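Local coordinates for protein SAM-dependent methyltransferase (Pyrococcus horikoshii, PDB 1WZN) that binds S-adenosyl-L-homocysteine and probably transfers the methyl group of S-adenosylmethionine to an acceptor substrate, at residues Glu214-Leu217 with Leu218-Tyr222; Glu235-Pro238 with Asn239-Arg242; Ile100-Lys103 with Asn104-Ala108. One frame throughout, in Å; residues are numbered along the deposited sequence.

All three contacts are local, each within one unbroken piece of chain. From the N terminus, contact 3 comes first. It closes the end of the loop that leads from edge strand 91-94 to strand 106-111, in the middle of the seven-stranded sheet. Contact 1 follows on helix 212-219, which connects strand 198-208 of the four-stranded antiparallel sheet to strand 225-230. Contact 2 is a turn in the loop between the neighbouring antiparallel strands 225-230 and 242-248. The contacts lie in series, so none nests in or crosses another. Contacts 1 and 2 both touch the second subunit. Their nearest atoms are about 8 Å apart.

Contact 1: residues Glu214-Leu217 with Leu218-Tyr222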
ATOM      1  N   GLU A 214     -28.921   4.480  -6.326  1.00 23.44           N
ATOM      2  CA  GLU A 214     -29.170   5.879  -6.670  1.00 23.99           C
ATOM      3  C   GLU A 214     -29.749   5.990  -8.070  1.00 24.57           C
ATOM      4  O   GLU A 214     -30.743   6.679  -8.295  1.00 22.88           O
ATOM      5  CB  GLU A 214     -27.879   6.688  -6.646  1.00 25.65           C
ATOM      6  CG  GLU A 214     -27.415   7.152  -5.298  1.00 30.18           C
ATOM      7  CD  GLU A 214     -26.100   7.887  -5.408  1.00 28.97           C
ATOM      8  OE1 GLU A 214     -25.713   8.572  -4.455  1.00 34.60           O
ATOM      9  OE2 GLU A 214     -25.447   7.777  -6.461  1.00 32.78           O
ATOM     10  N   VAL A 215     -29.103   5.327  -9.021  1.00 24.07           N
ATOM     11  CA  VAL A 215     -29.575   5.373 -10.395  1.00 25.37           C
ATOM     12  C   VAL A 215     -30.987   4.805 -10.495  1.00 24.92           C
ATOM     13  O   VAL A 215     -31.831   5.369 -11.190  1.00 27.69           O
ATOM     14  CB  VAL A 215     -28.634   4.602 -11.335  1.00 24.25           C
ATOM     15  CG1 VAL A 215     -29.111   4.751 -12.782  1.00 26.16           C
ATOM     16  CG2 VAL A 215     -27.214   5.151 -11.202  1.00 22.35           C
ATOM     17  N   ARG A 216     -31.250   3.702  -9.799  1.00 25.62           N
ATOM     18  CA  ARG A 216     -32.582   3.105  -9.831  1.00 26.97           C
ATOM     19  C   ARG A 216     -33.631   4.073  -9.288  1.00 27.04           C
ATOM     20  O   ARG A 216     -34.697   4.242  -9.885  1.00 26.77           O
ATOM     21  CB  ARG A 216     -32.622   1.794  -9.035  1.00 29.17           C
ATOM     22  CG  ARG A 216     -34.035   1.231  -8.893  1.00 34.25           C
ATOM     23  CD  ARG A 216     -34.072  -0.184  -8.328  1.00 38.03           C
ATOM     24  NE  ARG A 216     -33.529  -0.275  -6.977  1.00 42.73           N
ATOM     25  CZ  ARG A 216     -33.994   0.396  -5.928  1.00 44.49           C
ATOM     26  NH1 ARG A 216     -35.023   1.223  -6.060  1.00 46.67           N
ATOM     27  NH2 ARG A 216     -33.428   0.236  -4.743  1.00 45.28           N
ATOM     28  N   LEU A 217     -33.327   4.716  -8.162  1.00 25.69           N
ATOM     29  CA  LEU A 217     -34.248   5.675  -7.555  1.00 24.30           C
ATOM     30  C   LEU A 217     -34.518   6.847  -8.491  1.00 24.90           C
ATOM     31  O   LEU A 217     -35.634   7.368  -8.548  1.00 24.37           O
ATOM     32  CB  LEU A 217     -33.677   6.215  -6.238  1.00 25.01           C
ATOM     33  CG  LEU A 217     -33.560   5.250  -5.058  1.00 25.52           C
ATOM     34  CD1 LEU A 217     -32.806   5.937  -3.927  1.00 24.70           C
ATOM     35  CD2 LEU A 217     -34.952   4.817  -4.599  1.00 29.05           C
ATOM     36  N   LEU A 218     -33.494   7.275  -9.220  1.00 22.53           N
ATOM     37  CA  LEU A 218     -33.664   8.386 -10.144  1.00 24.23           C
ATOM     38  C   LEU A 218     -34.419   7.942 -11.396  1.00 22.96           C
ATOM     39  O   LEU A 218     -35.189   8.710 -11.963  1.00 26.59           O
ATOM     40  CB  LEU A 218     -32.298   8.966 -10.524  1.00 22.52           C
ATOM     41  CG  LEU A 218     -31.549   9.659  -9.380  1.00 24.23           C
ATOM     42  CD1 LEU A 218     -30.093   9.875  -9.759  1.00 24.94           C
ATOM     43  CD2 LEU A 218     -32.228  10.979  -9.058  1.00 24.84           C
ATOM     44  N   ALA A 219     -34.206   6.695 -11.807  1.00 23.80           N
ATOM     45  CA  ALA A 219     -34.847   6.145 -13.004  1.00 24.91           C
ATOM     46  C   ALA A 219     -36.297   5.697 -12.813  1.00 26.24           C
ATOM     47  O   ALA A 219     -37.116   5.841 -13.724  1.00 24.41           O
ATOM     48  CB  ALA A 219     -34.026   4.982 -13.532  1.00 22.92           C
ATOM     49  N   GLU A 220     -36.615   5.145 -11.644  1.00 27.42           N
ATOM     50  CA  GLU A 220     -37.976   4.673 -11.381  1.00 29.46           C
ATOM     51  C   GLU A 220     -39.002   5.788 -11.518  1.00 29.18           C
ATOM     52  O   GLU A 220     -40.195   5.535 -11.653  1.00 31.40           O
ATOM     53  CB  GLU A 220     -38.076   4.046  -9.985  1.00 30.30           C
ATOM     54  CG  GLU A 220     -37.225   2.797  -9.814  1.00 33.89           C
ATOM     55  CD  GLU A 220     -37.413   2.131  -8.462  1.00 35.94           C
ATOM     56  OE1 GLU A 220     -37.538   2.860  -7.452  1.00 35.39           O
ATOM     57  OE2 GLU A 220     -37.419   0.881  -8.412  1.00 35.50           O
ATOM     58  N   LYS A 221     -38.531   7.026 -11.490  1.00 29.59           N
ATOM     59  CA  LYS A 221     -39.413   8.173 -11.614  1.00 30.24           C
ATOM     60  C   LYS A 221     -39.859   8.381 -13.067  1.00 30.80           C
ATOM     61  O   LYS A 221     -40.801   9.129 -13.326  1.00 32.32           O
ATOM     62  CB  LYS A 221     -38.690   9.428 -11.120  1.00 34.07           C
ATOM     63  CG  LYS A 221     -38.048   9.289  -9.734  1.00 33.91           C
ATOM     64  CD  LYS A 221     -37.296  10.560  -9.343  1.00 36.99           C
ATOM     65  CE  LYS A 221     -36.747  10.478  -7.921  1.00 39.15           C
ATOM     66  NZ  LYS A 221     -37.828  10.287  -6.908  1.00 41.46           N
ATOM     67  N   TYR A 222     -39.205   7.699 -14.007  1.00 28.09           N
ATOM     68  CA  TYR A 222     -39.513   7.879 -15.429  1.00 26.75           C
ATOM     69  C   TYR A 222     -39.883   6.627 -16.221  1.00 26.16           C
ATOM     70  O   TYR A 222     -40.383   6.725 -17.341  1.00 26.09           O
ATOM     71  CB  TYR A 222     -38.325   8.573 -16.099  1.00 24.42           C
ATOM     72  CG  TYR A 222     -37.975   9.886 -15.444  1.00 24.81           C
ATOM     73  CD1 TYR A 222     -38.743  11.025 -15.673  1.00 24.62           C
ATOM     74  CD2 TYR A 222     -36.912   9.977 -14.540  1.00 25.55           C
ATOM     75  CE1 TYR A 222     -38.469  12.217 -15.021  1.00 26.50           C
ATOM     76  CE2 TYR A 222     -36.628  11.171 -13.880  1.00 26.01           C
ATOM     77  CZ  TYR A 222     -37.412  12.286 -14.126  1.00 27.78           C
ATOM     78  OH  TYR A 222     -37.148  13.472 -13.480  1.00 28.85           O
TER
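R216 and E220 lie four residues apart near the C-terminal end of helix 212-219 and run side by side. R216 NH1 is 3.3 Å from E220 OE1, forming a salt bridge. Its hydrogen bond to the other carboxylate oxygen is weak, with R216 NH1 3.4 Å from E220 OE2. The carboxylate comes at the edge of the guanidinium, but the two planes are turned 54° apart, so the groups do not meet as a flat, two-pronged pair. R216 CG is anti to the backbone N (chi1 173°), and the chain then bends at chi3, which sets NH1 beside the glutamate. R216 NH2 reaches further, to a salt bridge with E121 of the second subunit. This is the looser side of the contact, where both residues are partly exposed. Beneath the salt bridge the backbone is tied from E220 N to R216 O at 2.8 Å, with an N-H...O angle of 158°. K221 is exposed as well. Its chain bends at chi4 and curls past the backbone, with K221 CG 3.3 Å from L217 O.

E214, V215, L218 and A219 form the tight, buried side. L218 N donates to E214 O at 3.0 Å, and A219 N to V215 O at 2.8 Å. The L218 side chain also lies against the first of these carbonyls, with L218 CG 3.3 Å from E214 O. V215 packs on I116 and Y210, and A219 on V226. L218 meets Y210, and also L217 of the second subunit. The E214 carboxylate leads off to Q181 and the backbone N of T211.

Successive i to i+4 bonds with an i to i+4 arginine-glutamate pair are characteristic of an alpha helix, here one that packs on strand 225-230 and lies at the contact with the second subunit.

Contact 2: residues Glu235-Pro238 with Asn239-Arg242; sequences ELSP and NDMR
S237 and D240 are the ends of a type I beta turn, which lies in the loop between strands 225-230 and 242-248. P238 and N239 fill its two corners. The proline ring restrains phi to the negative range that the first corner of such a turn needs.

Two hydrogen bonds run between the end residues. The backbone one closes the turn, from D240 N to S237 O at 3.0 Å. It is nearly straight at the hydrogen, yet the donor stands above the carbonyl plane. The second runs the other way. S237 N donates to D240 OD2 over a short 2.6 Å, with an N-H...O angle of 169°. It too meets its acceptor from above, 50° out of the carboxylate plane. D240 CG is anti to the carbonyl carbon (chi1 -67°), which folds the carboxylate back over the start of the turn. The two residues thus each give one N-H and take one, and the buried carboxylate is held against the backbone.

Van der Waals contacts are few. S237 CB lies 3.5 Å from D240 OD1, the carboxylate oxygen that the serine N-H does not use. A methyl of L236 also approaches the carboxylate, with L236 CD1 3.8 Å from D240 OD2. The loop meets the second subunit: L236 packs on A179 of that subunit, P238 on its E177 and N239 on its V176.

E235 OE2 stays 6.5 Å from D240 OD2, so these like charges do not touch, though each may slightly disfavour ionisation of the other.

A water bridges D240 OD2 and S237 OG. It donates to D240 OD2 at 2.9 Å and has a weak hydrogen bond to S237 OG at 3.4 Å.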
ATOM      1  N   GLU A 235     -29.040 -10.592 -13.811  1.00 31.11           N
ATOM      2  CA  GLU A 235     -29.103 -10.810 -12.372  1.00 32.78           C
ATOM      3  C   GLU A 235     -28.047  -9.901 -11.754  1.00 31.91           C
ATOM      4  O   GLU A 235     -27.216  -9.334 -12.468  1.00 29.87           O
ATOM      5  CB  GLU A 235     -28.814 -12.279 -12.032  1.00 34.37           C
ATOM      6  CG  GLU A 235     -27.478 -12.799 -12.540  1.00 40.18           C
ATOM      7  CD  GLU A 235     -27.265 -14.277 -12.237  1.00 44.01           C
ATOM      8  OE1 GLU A 235     -28.094 -15.106 -12.671  1.00 45.97           O
ATOM      9  OE2 GLU A 235     -26.265 -14.613 -11.567  1.00 46.19           O
ATOM     10  N   LEU A 236     -28.088  -9.744 -10.437  1.00 31.03           N
ATOM     11  CA  LEU A 236     -27.115  -8.905  -9.751  1.00 30.80           C
ATOM     12  C   LEU A 236     -26.493  -9.711  -8.621  1.00 31.85           C
ATOM     13  O   LEU A 236     -27.198 -10.197  -7.743  1.00 32.65           O
ATOM     14  CB  LEU A 236     -27.789  -7.654  -9.181  1.00 29.03           C
ATOM     15  CG  LEU A 236     -26.882  -6.627  -8.493  1.00 28.82           C
ATOM     16  CD1 LEU A 236     -25.959  -5.980  -9.521  1.00 28.59           C
ATOM     17  CD2 LEU A 236     -27.734  -5.563  -7.813  1.00 27.15           C
ATOM     18  N   SER A 237     -25.175  -9.868  -8.659  1.00 31.93           N
ATOM     19  CA  SER A 237     -24.473 -10.610  -7.623  1.00 31.93           C
ATOM     20  C   SER A 237     -23.739  -9.622  -6.723  1.00 30.11           C
ATOM     21  O   SER A 237     -23.276  -8.576  -7.179  1.00 28.10           O
ATOM     22  CB  SER A 237     -23.484 -11.597  -8.248  1.00 33.86           C
ATOM     23  OG  SER A 237     -24.168 -12.549  -9.046  1.00 39.83           O
ATOM     24  N   PRO A 238     -23.623  -9.951  -5.428  1.00 31.39           N
ATOM     25  CA  PRO A 238     -22.961  -9.124  -4.413  1.00 30.81           C
ATOM     26  C   PRO A 238     -21.662  -8.442  -4.825  1.00 31.10           C
ATOM     27  O   PRO A 238     -21.464  -7.259  -4.550  1.00 32.10           O
ATOM     28  CB  PRO A 238     -22.752 -10.105  -3.260  1.00 31.26           C
ATOM     29  CG  PRO A 238     -23.985 -10.943  -3.337  1.00 32.92           C
ATOM     30  CD  PRO A 238     -24.102 -11.216  -4.833  1.00 30.70           C
ATOM     31  N   ASN A 239     -20.784  -9.178  -5.497  1.00 30.97           N
ATOM     32  CA  ASN A 239     -19.499  -8.619  -5.884  1.00 32.41           C
ATOM     33  C   ASN A 239     -19.341  -8.088  -7.310  1.00 32.72           C
ATOM     34  O   ASN A 239     -18.225  -7.778  -7.726  1.00 33.58           O
ATOM     35  CB  ASN A 239     -18.400  -9.639  -5.579  1.00 35.10           C
ATOM     36  CG  ASN A 239     -18.380 -10.043  -4.109  1.00 37.17           C
ATOM     37  OD1 ASN A 239     -18.241  -9.198  -3.222  1.00 38.59           O
ATOM     38  ND2 ASN A 239     -18.528 -11.336  -3.847  1.00 37.28           N
ATOM     39  N   ASP A 240     -20.439  -7.964  -8.056  1.00 30.18           N
ATOM     40  CA  ASP A 240     -20.346  -7.437  -9.420  1.00 29.33           C
ATOM     41  C   ASP A 240     -19.729  -6.042  -9.366  1.00 28.30           C
ATOM     42  O   ASP A 240     -19.982  -5.286  -8.425  1.00 27.76           O
ATOM     43  CB  ASP A 240     -21.728  -7.350 -10.081  1.00 29.24           C
ATOM     44  CG  ASP A 240     -22.351  -8.714 -10.330  1.00 30.58           C
ATOM     45  OD1 ASP A 240     -21.605  -9.709 -10.459  1.00 29.98           O
ATOM     46  OD2 ASP A 240     -23.596  -8.788 -10.416  1.00 30.33           O
ATOM     47  N   MET A 241     -18.932  -5.697 -10.375  1.00 27.47           N
ATOM     48  CA  MET A 241     -18.275  -4.393 -10.412  1.00 29.46           C
ATOM     49  C   MET A 241     -18.715  -3.457 -11.536  1.00 27.46           C
ATOM     50  O   MET A 241     -18.330  -2.289 -11.559  1.00 27.22           O
ATOM     51  CB  MET A 241     -16.752  -4.568 -10.441  1.00 33.36           C
ATOM     52  CG  MET A 241     -16.153  -4.935  -9.085  1.00 38.15           C
ATOM     53  SD  MET A 241     -16.486  -3.682  -7.803  1.00 42.25           S
ATOM     54  CE  MET A 241     -15.164  -2.507  -8.118  1.00 41.53           C
ATOM     55  N   ARG A 242     -19.492  -3.964 -12.487  1.00 26.06           N
ATOM     56  CA  ARG A 242     -20.012  -3.108 -13.550  1.00 25.36           C
ATOM     57  C   ARG A 242     -21.517  -3.327 -13.532  1.00 22.81           C
ATOM     58  O   ARG A 242     -21.988  -4.459 -13.442  1.00 23.15           O
ATOM     59  CB  ARG A 242     -19.428  -3.456 -14.920  1.00 28.90           C
ATOM     60  CG  ARG A 242     -19.927  -2.507 -16.018  1.00 32.16           C
ATOM     61  CD  ARG A 242     -18.939  -2.399 -17.168  1.00 36.54           C
ATOM     62  NE  ARG A 242     -18.779  -3.659 -17.883  1.00 38.36           N
ATOM     63  CZ  ARG A 242     -19.340  -3.930 -19.058  1.00 38.60           C
ATOM     64  NH1 ARG A 242     -20.101  -3.022 -19.658  1.00 37.90           N
ATOM     65  NH2 ARG A 242     -19.131  -5.106 -19.635  1.00 35.60           N
TER
HETATM   66  O   HOH W   1     -24.474 -10.954 -12.071  1.00 29.34           O

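Contact 3: residues Ile100-Lys103 with Asn104-Ala108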
ATOM      1  N   ILE A 100     -32.524  16.213 -26.828  1.00 20.67           N
ATOM      2  CA  ILE A 100     -33.232  15.407 -27.812  1.00 18.81           C
ATOM      3  C   ILE A 100     -34.722  15.707 -27.712  1.00 20.69           C
ATOM      4  O   ILE A 100     -35.217  16.093 -26.649  1.00 18.73           O
ATOM      5  CB  ILE A 100     -33.005  13.888 -27.616  1.00 18.47           C
ATOM      6  CG1 ILE A 100     -33.497  13.442 -26.233  1.00 18.46           C
ATOM      7  CG2 ILE A 100     -31.527  13.556 -27.820  1.00 18.43           C
ATOM      8  CD1 ILE A 100     -33.412  11.934 -26.018  1.00 16.70           C
ATOM      9  N   ALA A 101     -35.434  15.534 -28.821  1.00 19.23           N
ATOM     10  CA  ALA A 101     -36.866  15.807 -28.840  1.00 21.79           C
ATOM     11  C   ALA A 101     -37.656  14.709 -29.545  1.00 21.95           C
ATOM     12  O   ALA A 101     -38.752  14.949 -30.059  1.00 24.20           O
ATOM     13  CB  ALA A 101     -37.126  17.154 -29.510  1.00 22.65           C
ATOM     14  N   PHE A 102     -37.100  13.504 -29.565  1.00 20.45           N
ATOM     15  CA  PHE A 102     -37.768  12.379 -30.200  1.00 20.41           C
ATOM     16  C   PHE A 102     -39.017  12.047 -29.401  1.00 21.37           C
ATOM     17  O   PHE A 102     -39.016  12.121 -28.171  1.00 20.16           O
ATOM     18  CB  PHE A 102     -36.829  11.176 -30.248  1.00 20.85           C
ATOM     19  CG  PHE A 102     -35.569  11.439 -31.015  1.00 21.03           C
ATOM     20  CD1 PHE A 102     -35.612  11.646 -32.393  1.00 21.69           C
ATOM     21  CD2 PHE A 102     -34.346  11.504 -30.364  1.00 20.02           C
ATOM     22  CE1 PHE A 102     -34.449  11.914 -33.110  1.00 22.79           C
ATOM     23  CE2 PHE A 102     -33.181  11.771 -31.066  1.00 21.28           C
ATOM     24  CZ  PHE A 102     -33.229  11.977 -32.447  1.00 23.45           C
ATOM     25  N   LYS A 103     -40.084  11.674 -30.097  1.00 19.68           N
ATOM     26  CA  LYS A 103     -41.332  11.364 -29.420  1.00 21.22           C
ATOM     27  C   LYS A 103     -41.843   9.964 -29.714  1.00 22.18           C
ATOM     28  O   LYS A 103     -42.347   9.693 -30.811  1.00 19.55           O
ATOM     29  CB  LYS A 103     -42.405  12.387 -29.808  1.00 25.02           C
ATOM     30  CG  LYS A 103     -41.984  13.830 -29.585  1.00 28.90           C
ATOM     31  CD  LYS A 103     -41.791  14.132 -28.105  1.00 31.88           C
ATOM     32  CE  LYS A 103     -41.108  15.480 -27.910  1.00 35.31           C
ATOM     33  NZ  LYS A 103     -41.745  16.543 -28.741  1.00 38.67           N
ATOM     34  N   ASN A 104     -41.704   9.086 -28.725  1.00 18.35           N
ATOM     35  CA  ASN A 104     -42.172   7.710 -28.820  1.00 19.95           C
ATOM     36  C   ASN A 104     -41.887   7.098 -30.189  1.00 20.98           C
ATOM     37  O   ASN A 104     -42.795   6.622 -30.874  1.00 19.25           O
ATOM     38  CB  ASN A 104     -43.671   7.690 -28.512  1.00 22.46           C
ATOM     39  CG  ASN A 104     -44.031   8.626 -27.361  1.00 25.82           C
ATOM     40  OD1 ASN A 104     -44.485   9.757 -27.570  1.00 24.91           O
ATOM     41  ND2 ASN A 104     -43.794   8.166 -26.132  1.00 26.91           N
ATOM     42  N   GLU A 105     -40.616   7.094 -30.582  1.00 21.01           N
ATOM     43  CA  GLU A 105     -40.272   6.555 -31.888  1.00 21.68           C
ATOM     44  C   GLU A 105     -39.133   5.541 -31.922  1.00 20.21           C
ATOM     45  O   GLU A 105     -38.728   5.103 -32.995  1.00 16.97           O
ATOM     46  CB  GLU A 105     -39.987   7.706 -32.852  1.00 26.50           C
ATOM     47  CG  GLU A 105     -38.790   8.561 -32.496  1.00 26.13           C
ATOM     48  CD  GLU A 105     -38.682   9.773 -33.405  1.00 31.28           C
ATOM     49  OE1 GLU A 105     -39.335  10.806 -33.118  1.00 33.97           O
ATOM     50  OE2 GLU A 105     -37.960   9.685 -34.418  1.00 30.62           O
ATOM     51  N   PHE A 106     -38.621   5.163 -30.753  1.00 16.73           N
ATOM     52  CA  PHE A 106     -37.549   4.173 -30.685  1.00 16.55           C
ATOM     53  C   PHE A 106     -37.974   2.991 -29.830  1.00 15.93           C
ATOM     54  O   PHE A 106     -38.649   3.164 -28.809  1.00 16.42           O
ATOM     55  CB  PHE A 106     -36.276   4.803 -30.109  1.00 15.81           C
ATOM     56  CG  PHE A 106     -35.580   5.722 -31.062  1.00 15.69           C
ATOM     57  CD1 PHE A 106     -34.835   5.210 -32.125  1.00 15.88           C
ATOM     58  CD2 PHE A 106     -35.696   7.100 -30.929  1.00 14.27           C
ATOM     59  CE1 PHE A 106     -34.220   6.059 -33.041  1.00 14.88           C
ATOM     60  CE2 PHE A 106     -35.083   7.961 -31.843  1.00 14.29           C
ATOM     61  CZ  PHE A 106     -34.344   7.436 -32.902  1.00 14.87           C
ATOM     62  N   ASP A 107     -37.602   1.787 -30.258  1.00 14.63           N
ATOM     63  CA  ASP A 107     -37.936   0.581 -29.509  1.00 14.03           C
ATOM     64  C   ASP A 107     -37.003   0.458 -28.316  1.00 15.25           C
ATOM     65  O   ASP A 107     -37.342  -0.158 -27.306  1.00 14.40           O
ATOM     66  CB  ASP A 107     -37.783  -0.664 -30.380  1.00 15.78           C
ATOM     67  CG  ASP A 107     -38.669  -0.628 -31.605  1.00 15.20           C
ATOM     68  OD1 ASP A 107     -39.870  -0.333 -31.450  1.00 15.23           O
ATOM     69  OD2 ASP A 107     -38.160  -0.902 -32.706  1.00 15.82           O
ATOM     70  N   ALA A 108     -35.813   1.033 -28.452  1.00 14.41           N
ATOM     71  CA  ALA A 108     -34.834   1.006 -27.372  1.00 16.35           C
ATOM     72  C   ALA A 108     -33.912   2.206 -27.477  1.00 15.97           C
ATOM     73  O   ALA A 108     -33.682   2.743 -28.564  1.00 14.60           O
ATOM     74  CB  ALA A 108     -34.018  -0.282 -27.425  1.00 14.83           C
TER
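F102 and F106 form a T-shaped aromatic pair. The edge of F106 points at the face of F102, with the ring planes at 90° and the centroids 5.2 Å apart. The touching atom is F106 CE2, which stands 3.6 Å from F102 CG, offset toward the rim of the ring. F106 is buried, and its ring also packs on L46 of the adjacent strand 44-48 and V67 of strand 65-70, one further across. F102 is partly exposed and also rests on L46.

The polar part of the contact belongs to E105. Its OE1 accepts a hydrogen bond from K103 N at 3.2 Å. The N-H meets the anti side of the carboxylate, 24° out of its plane, and the bond is fairly straight at the hydrogen. E105 CG lies between the backbone N and the carbonyl carbon (chi1 64°), and the chain is extended beyond it, which carries the carboxylate back toward K103. OE2 has a long, weak ion pair with R44.

The same carboxylate makes van der Waals contact with the phenylalanine. E105 OE2 is 3.7 Å from F102 CD1, and E105 OE1 lies at the edge of the ring, 3.7 Å from F102 CA. With an alanine here, K103 N would probably lose this acceptor and a gap would be likely to open beside the F102 ring.

N104 sits at the bend with positive phi and psi. Its ND2 is held by the backbone O of L135, and the backbone of E105 and F106 bonds to A134.

The arrangement is a loop entering a central strand of a Rossmann-like methyltransferase sheet, with the F102 side chain about 11 Å from the bound S-adenosyl-L-homocysteine.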